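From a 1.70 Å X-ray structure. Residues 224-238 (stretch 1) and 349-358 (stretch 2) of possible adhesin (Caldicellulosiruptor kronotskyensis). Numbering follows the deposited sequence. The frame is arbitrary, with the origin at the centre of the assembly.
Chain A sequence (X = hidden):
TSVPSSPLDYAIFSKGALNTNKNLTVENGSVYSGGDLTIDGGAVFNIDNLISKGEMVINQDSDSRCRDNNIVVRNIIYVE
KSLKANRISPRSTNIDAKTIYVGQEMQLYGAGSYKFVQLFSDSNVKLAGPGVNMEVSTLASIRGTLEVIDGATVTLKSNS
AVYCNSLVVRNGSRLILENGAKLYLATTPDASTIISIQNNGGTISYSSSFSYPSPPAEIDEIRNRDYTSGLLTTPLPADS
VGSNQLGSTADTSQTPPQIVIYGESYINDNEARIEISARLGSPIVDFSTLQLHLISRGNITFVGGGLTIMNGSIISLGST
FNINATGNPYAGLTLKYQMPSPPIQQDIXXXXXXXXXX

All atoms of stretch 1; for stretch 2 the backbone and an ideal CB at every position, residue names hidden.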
# COMPACT_ATOMS: atom_id res chain seq x y z
N ASN A 224 -7.61 -0.38 -15.86
CA ASN A 224 -7.36 -0.70 -17.28
C ASN A 224 -5.93 -0.49 -17.75
O ASN A 224 -5.60 -0.88 -18.89
CB ASN A 224 -8.32 0.07 -18.19
CG ASN A 224 -9.75 -0.42 -18.06
OD1 ASN A 224 -10.03 -1.62 -18.05
ND2 ASN A 224 -10.66 0.50 -17.91
N ARG A 225 -5.10 0.13 -16.92
CA ARG A 225 -3.68 0.33 -17.25
C ARG A 225 -2.89 -0.95 -17.04
O ARG A 225 -2.99 -1.60 -15.99
CB ARG A 225 -3.08 1.46 -16.43
CG ARG A 225 -1.63 1.79 -16.79
CD ARG A 225 -1.23 3.13 -16.21
NE ARG A 225 -1.87 4.25 -16.92
CZ ARG A 225 -1.42 4.78 -18.07
NH1 ARG A 225 -2.08 5.80 -18.63
NH2 ARG A 225 -0.32 4.31 -18.65
N ASP A 226 -2.09 -1.31 -18.05
CA ASP A 226 -1.15 -2.40 -17.92
C ASP A 226 0.16 -1.74 -17.47
O ASP A 226 0.83 -1.12 -18.27
CB ASP A 226 -0.94 -3.12 -19.26
CG ASP A 226 0.16 -4.16 -19.19
OD1 ASP A 226 0.73 -4.27 -18.05
OD2 ASP A 226 0.49 -4.79 -20.27
N TYR A 227 0.52 -1.86 -16.19
CA TYR A 227 1.60 -1.02 -15.65
C TYR A 227 2.97 -1.44 -16.14
O TYR A 227 3.90 -0.71 -15.87
CB TYR A 227 1.58 -0.94 -14.08
CG TYR A 227 0.58 0.10 -13.58
CD1 TYR A 227 -0.82 -0.23 -13.51
CD2 TYR A 227 0.98 1.40 -13.23
CE1 TYR A 227 -1.76 0.69 -13.08
CE2 TYR A 227 0.02 2.34 -12.83
CZ TYR A 227 -1.35 1.98 -12.76
OH TYR A 227 -2.30 2.89 -12.36
N THR A 228 3.09 -2.63 -16.76
CA THR A 228 4.33 -3.08 -17.37
C THR A 228 4.23 -3.21 -18.92
O THR A 228 4.97 -3.96 -19.52
CB THR A 228 4.84 -4.44 -16.76
OG1 THR A 228 3.84 -5.46 -16.86
CG2 THR A 228 5.13 -4.26 -15.23
N SER A 229 3.38 -2.40 -19.56
CA SER A 229 3.36 -2.32 -21.03
C SER A 229 4.76 -2.13 -21.52
O SER A 229 5.45 -1.22 -21.05
CB SER A 229 2.59 -1.08 -21.52
OG SER A 229 1.24 -1.13 -21.13
N GLY A 230 5.17 -2.97 -22.48
CA GLY A 230 6.46 -2.83 -23.13
C GLY A 230 7.62 -3.57 -22.51
O GLY A 230 8.67 -3.69 -23.11
N LEU A 231 7.43 -4.10 -21.29
CA LEU A 231 8.48 -4.76 -20.58
C LEU A 231 9.07 -5.89 -21.40
O LEU A 231 8.38 -6.85 -21.78
CB LEU A 231 7.91 -5.35 -19.27
CG LEU A 231 8.92 -6.12 -18.41
CD1 LEU A 231 10.13 -5.30 -18.01
CD2 LEU A 231 8.26 -6.74 -17.20
N LEU A 232 10.37 -5.82 -21.56
CA LEU A 232 11.18 -6.85 -22.21
C LEU A 232 11.41 -8.05 -21.34
O LEU A 232 11.16 -8.01 -20.15
CB LEU A 232 12.55 -6.24 -22.45
CG LEU A 232 12.62 -4.99 -23.34
CD1 LEU A 232 14.03 -4.38 -23.24
CD2 LEU A 232 12.29 -5.29 -24.79
N THR A 233 11.95 -9.12 -21.92
CA THR A 233 12.32 -10.32 -21.14
C THR A 233 13.83 -10.54 -21.08
O THR A 233 14.27 -11.49 -20.41
CB THR A 233 11.66 -11.58 -21.73
OG1 THR A 233 11.89 -11.59 -23.14
CG2 THR A 233 10.15 -11.55 -21.46
N THR A 234 14.59 -9.67 -21.78
CA THR A 234 16.03 -9.55 -21.65
C THR A 234 16.39 -9.61 -20.17
O THR A 234 15.80 -8.87 -19.35
CB THR A 234 16.47 -8.13 -22.15
OG1 THR A 234 15.73 -7.77 -23.32
CG2 THR A 234 17.91 -8.09 -22.53
N PRO A 235 17.35 -10.43 -19.82
CA PRO A 235 17.81 -10.31 -18.41
C PRO A 235 18.37 -8.95 -18.09
O PRO A 235 19.05 -8.30 -18.93
CB PRO A 235 18.93 -11.33 -18.30
CG PRO A 235 19.14 -11.89 -19.67
CD PRO A 235 17.88 -11.64 -20.46
N LEU A 236 18.14 -8.53 -16.85
CA LEU A 236 18.75 -7.33 -16.36
C LEU A 236 20.29 -7.44 -16.49
O LEU A 236 20.90 -8.53 -16.31
CB LEU A 236 18.31 -7.09 -14.89
CG LEU A 236 16.80 -6.91 -14.63
CD1 LEU A 236 16.46 -6.65 -13.15
CD2 LEU A 236 16.20 -5.79 -15.51
N PRO A 237 20.96 -6.32 -16.77
CA PRO A 237 22.41 -6.37 -16.97
C PRO A 237 23.23 -6.83 -15.79
O PRO A 237 22.83 -6.68 -14.63
CB PRO A 237 22.81 -4.92 -17.30
CG PRO A 237 21.60 -4.12 -17.24
CD PRO A 237 20.40 -5.01 -17.12
N ALA A 238 24.36 -7.46 -16.11
CA ALA A 238 25.40 -7.74 -15.13
C ALA A 238 26.68 -7.30 -15.70
O ALA A 238 26.86 -7.27 -16.93
CB ALA A 238 25.48 -9.23 -14.77
N UNK A 349 14.86 2.70 -18.30
CA UNK A 349 13.97 2.57 -19.48
C UNK A 349 14.54 1.74 -20.57
O UNK A 349 13.83 0.92 -21.16
CB UNK A 349 13.63 3.95 -20.05
N UNK A 350 15.83 1.89 -20.85
CA UNK A 350 16.45 1.20 -21.95
C UNK A 350 16.59 -0.28 -21.66
O UNK A 350 16.35 -1.13 -22.53
CB UNK A 350 17.82 1.81 -22.26
N UNK A 351 16.99 -0.58 -20.44
CA UNK A 351 17.24 -1.98 -20.05
C UNK A 351 15.97 -2.79 -19.81
O UNK A 351 16.02 -4.01 -19.81
CB UNK A 351 18.10 -2.01 -18.78
N UNK A 352 14.87 -2.12 -19.52
CA UNK A 352 13.60 -2.81 -19.28
C UNK A 352 12.56 -2.67 -20.38
O UNK A 352 11.71 -3.57 -20.54
CB UNK A 352 12.99 -2.30 -17.97
N UNK A 353 12.57 -1.53 -21.08
CA UNK A 353 11.67 -1.26 -22.14
C UNK A 353 10.29 -0.84 -21.72
O UNK A 353 9.41 -0.69 -22.59
CB UNK A 353 11.57 -2.50 -23.03
N UNK A 354 10.06 -0.56 -20.43
CA UNK A 354 8.70 -0.17 -20.04
C UNK A 354 8.41 1.20 -20.64
O UNK A 354 9.25 2.09 -20.55
CB UNK A 354 8.54 -0.15 -18.52
N UNK A 355 7.23 1.29 -21.25
CA UNK A 355 6.75 2.43 -22.02
C UNK A 355 5.30 2.57 -21.62
O UNK A 355 4.42 1.83 -22.11
CB UNK A 355 6.92 2.25 -23.53
N UNK A 356 5.02 3.49 -20.69
CA UNK A 356 3.62 3.58 -20.30
C UNK A 356 2.72 4.14 -21.41
O UNK A 356 3.15 4.98 -22.17
CB UNK A 356 3.49 4.45 -19.05
N UNK A 357 1.49 3.63 -21.49
CA UNK A 357 0.50 4.04 -22.49
C UNK A 357 0.09 5.50 -22.27
O UNK A 357 -0.21 5.89 -21.13
CB UNK A 357 -0.73 3.13 -22.43
N UNK A 358 0.09 6.29 -23.35
CA UNK A 358 -0.20 7.74 -23.28
C UNK A 358 -1.71 8.00 -23.44
O UNK A 358 -2.50 7.82 -22.48
CB UNK A 358 0.58 8.49 -24.36

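Position 349 lies in the closing turns of a helix, and its ideal CB has nothing of stretch 1 within 5.5 Å. Almost any helix-tolerant residue would serve, polar ones especially. It is Glu 349, whose backbone O accepts a hydrogen bond from N of position 353 (2.8 Å). Position 350 is similar: its CB points away from stretch 1, so a small or polar side chain costs nothing. Ser 350 fills it, and its OG is hydrogen-bonded elsewhere in the structure.

At 351 the CB points sideways, 4.1 Å from Pro 237 CD. A flat or medium-sized side chain, apolar or amide, could lie along that ring. The residue is Asn 351, whose CG packs 3.6 Å from Pro 237 CG. Its backbone O accepts from two waters, one also donating to Thr 234 O and the other to Pro 235 O, so the helix end and the extended chain share solvent.

The CB of 352 also points sideways, 4.1 Å from Leu 231 CD1 and within reach of Leu 236 CD2. A methyl-bearing side chain such as valine, threonine or isoleucine would suit these leucines. Thr 352 sets its CG2 4.2 Å from Leu 236 CD2, while its OG1 accepts a weak hydrogen bond from N of position 354 (3.4 Å). The backbone contributes more: Leu 232 N donates to Thr 352 O at 2.8 Å, almost linearly.

Position 353 leaves the helix with phi of 79°, a value that favours glycine. Its ideal CB would sit 2.7 Å from Leu 232 CG, a clash, and 3.1 Å from Gly 230 O. Both arguments agree, and Gly 353 lets the chains come together here.

At 354 phi and psi are extended and the CB points sideways, 4.1 Å from Ser 229 O. Nearby, the methyl groups of Thr 228 and Leu 231 offer an apolar surface, suited to isoleucine, leucine, valine or methionine. The deposited Ile 354 brings CG1 3.9 Å from Leu 231 CD1 and CD1 4.1 Å from Thr 228 CG2; its CG2 lies 3.4 Å from Ser 229 O.

Position 355 offers its N to Ser 229 O, a 3.1 Å hydrogen bond that rules out proline. Its sideways CB has room beside Gly 230, so a long polar side chain is plausible. Gln 355, poorly ordered, places OE1 3.9 Å from Gly 230 CA.

At 356, phi of -69° and psi of 145° suit proline but also many other residues, and its N makes no hydrogen bond to stretch 1; the CB lies 3.8 Å from Arg 225 NH2, so a compact uncharged side chain would fit. Pro 356 puts its CB 4.0 Å from that nitrogen, obliquely to the guanidinium.

The CB of 357 points toward stretch 1, near Arg 225 NH2 and Ser 229 OG, favouring a small polar or acidic residue. Ser 357 shares a water with Asp 226 N through its OG. Its backbone O takes hydrogen bonds from Arg 225 NH1 (3.1 Å) and NH2 (2.9 Å) at the guanidinium edge.

Position 358 points away, leaving choice free; Gln 358 is poorly ordered.

Stretch 2 (349-358) ESNTGIQPSQ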
# COMPACT_ATOMS: atom_id res chain seq x y z
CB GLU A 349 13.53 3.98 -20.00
CG GLU A 349 12.50 4.60 -19.05
CD GLU A 349 12.41 6.13 -19.01
OE1 GLU A 349 13.08 6.85 -19.77
OE2 GLU A 349 11.63 6.64 -18.14
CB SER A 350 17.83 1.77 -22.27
OG SER A 350 17.67 3.10 -22.75
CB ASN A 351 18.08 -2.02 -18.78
CG ASN A 351 19.53 -1.72 -19.04
OD1 ASN A 351 20.11 -2.21 -19.97
ND2 ASN A 351 20.13 -0.90 -18.19
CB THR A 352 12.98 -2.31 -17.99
OG1 THR A 352 12.58 -0.94 -18.16
CG2 THR A 352 14.01 -2.48 -16.84
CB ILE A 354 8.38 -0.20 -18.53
CG1 ILE A 354 8.78 -1.59 -17.99
CG2 ILE A 354 6.87 0.14 -18.31
CD1 ILE A 354 8.30 -1.96 -16.60
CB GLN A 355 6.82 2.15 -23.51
CG GLN A 355 8.23 1.90 -24.06
CD GLN A 355 8.29 0.69 -25.00
OE1 GLN A 355 7.26 0.18 -25.46
NE2 GLN A 355 9.51 0.21 -25.26
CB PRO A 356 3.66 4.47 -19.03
CG PRO A 356 5.01 4.17 -18.43
CD PRO A 356 5.92 4.06 -19.66
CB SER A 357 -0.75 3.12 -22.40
OG SER A 357 -0.38 1.75 -22.18
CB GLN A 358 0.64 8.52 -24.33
CG GLN A 358 1.98 9.09 -23.80
CD GLN A 358 3.12 9.13 -24.82
OE1 GLN A 358 4.33 9.19 -24.47
NE2 GLN A 358 2.75 9.11 -26.10
O HOH W 1 -2.06 0.33 -20.55
O HOH W 2 14.44 -6.54 -19.34
O HOH W 3 18.28 -5.77 -19.77
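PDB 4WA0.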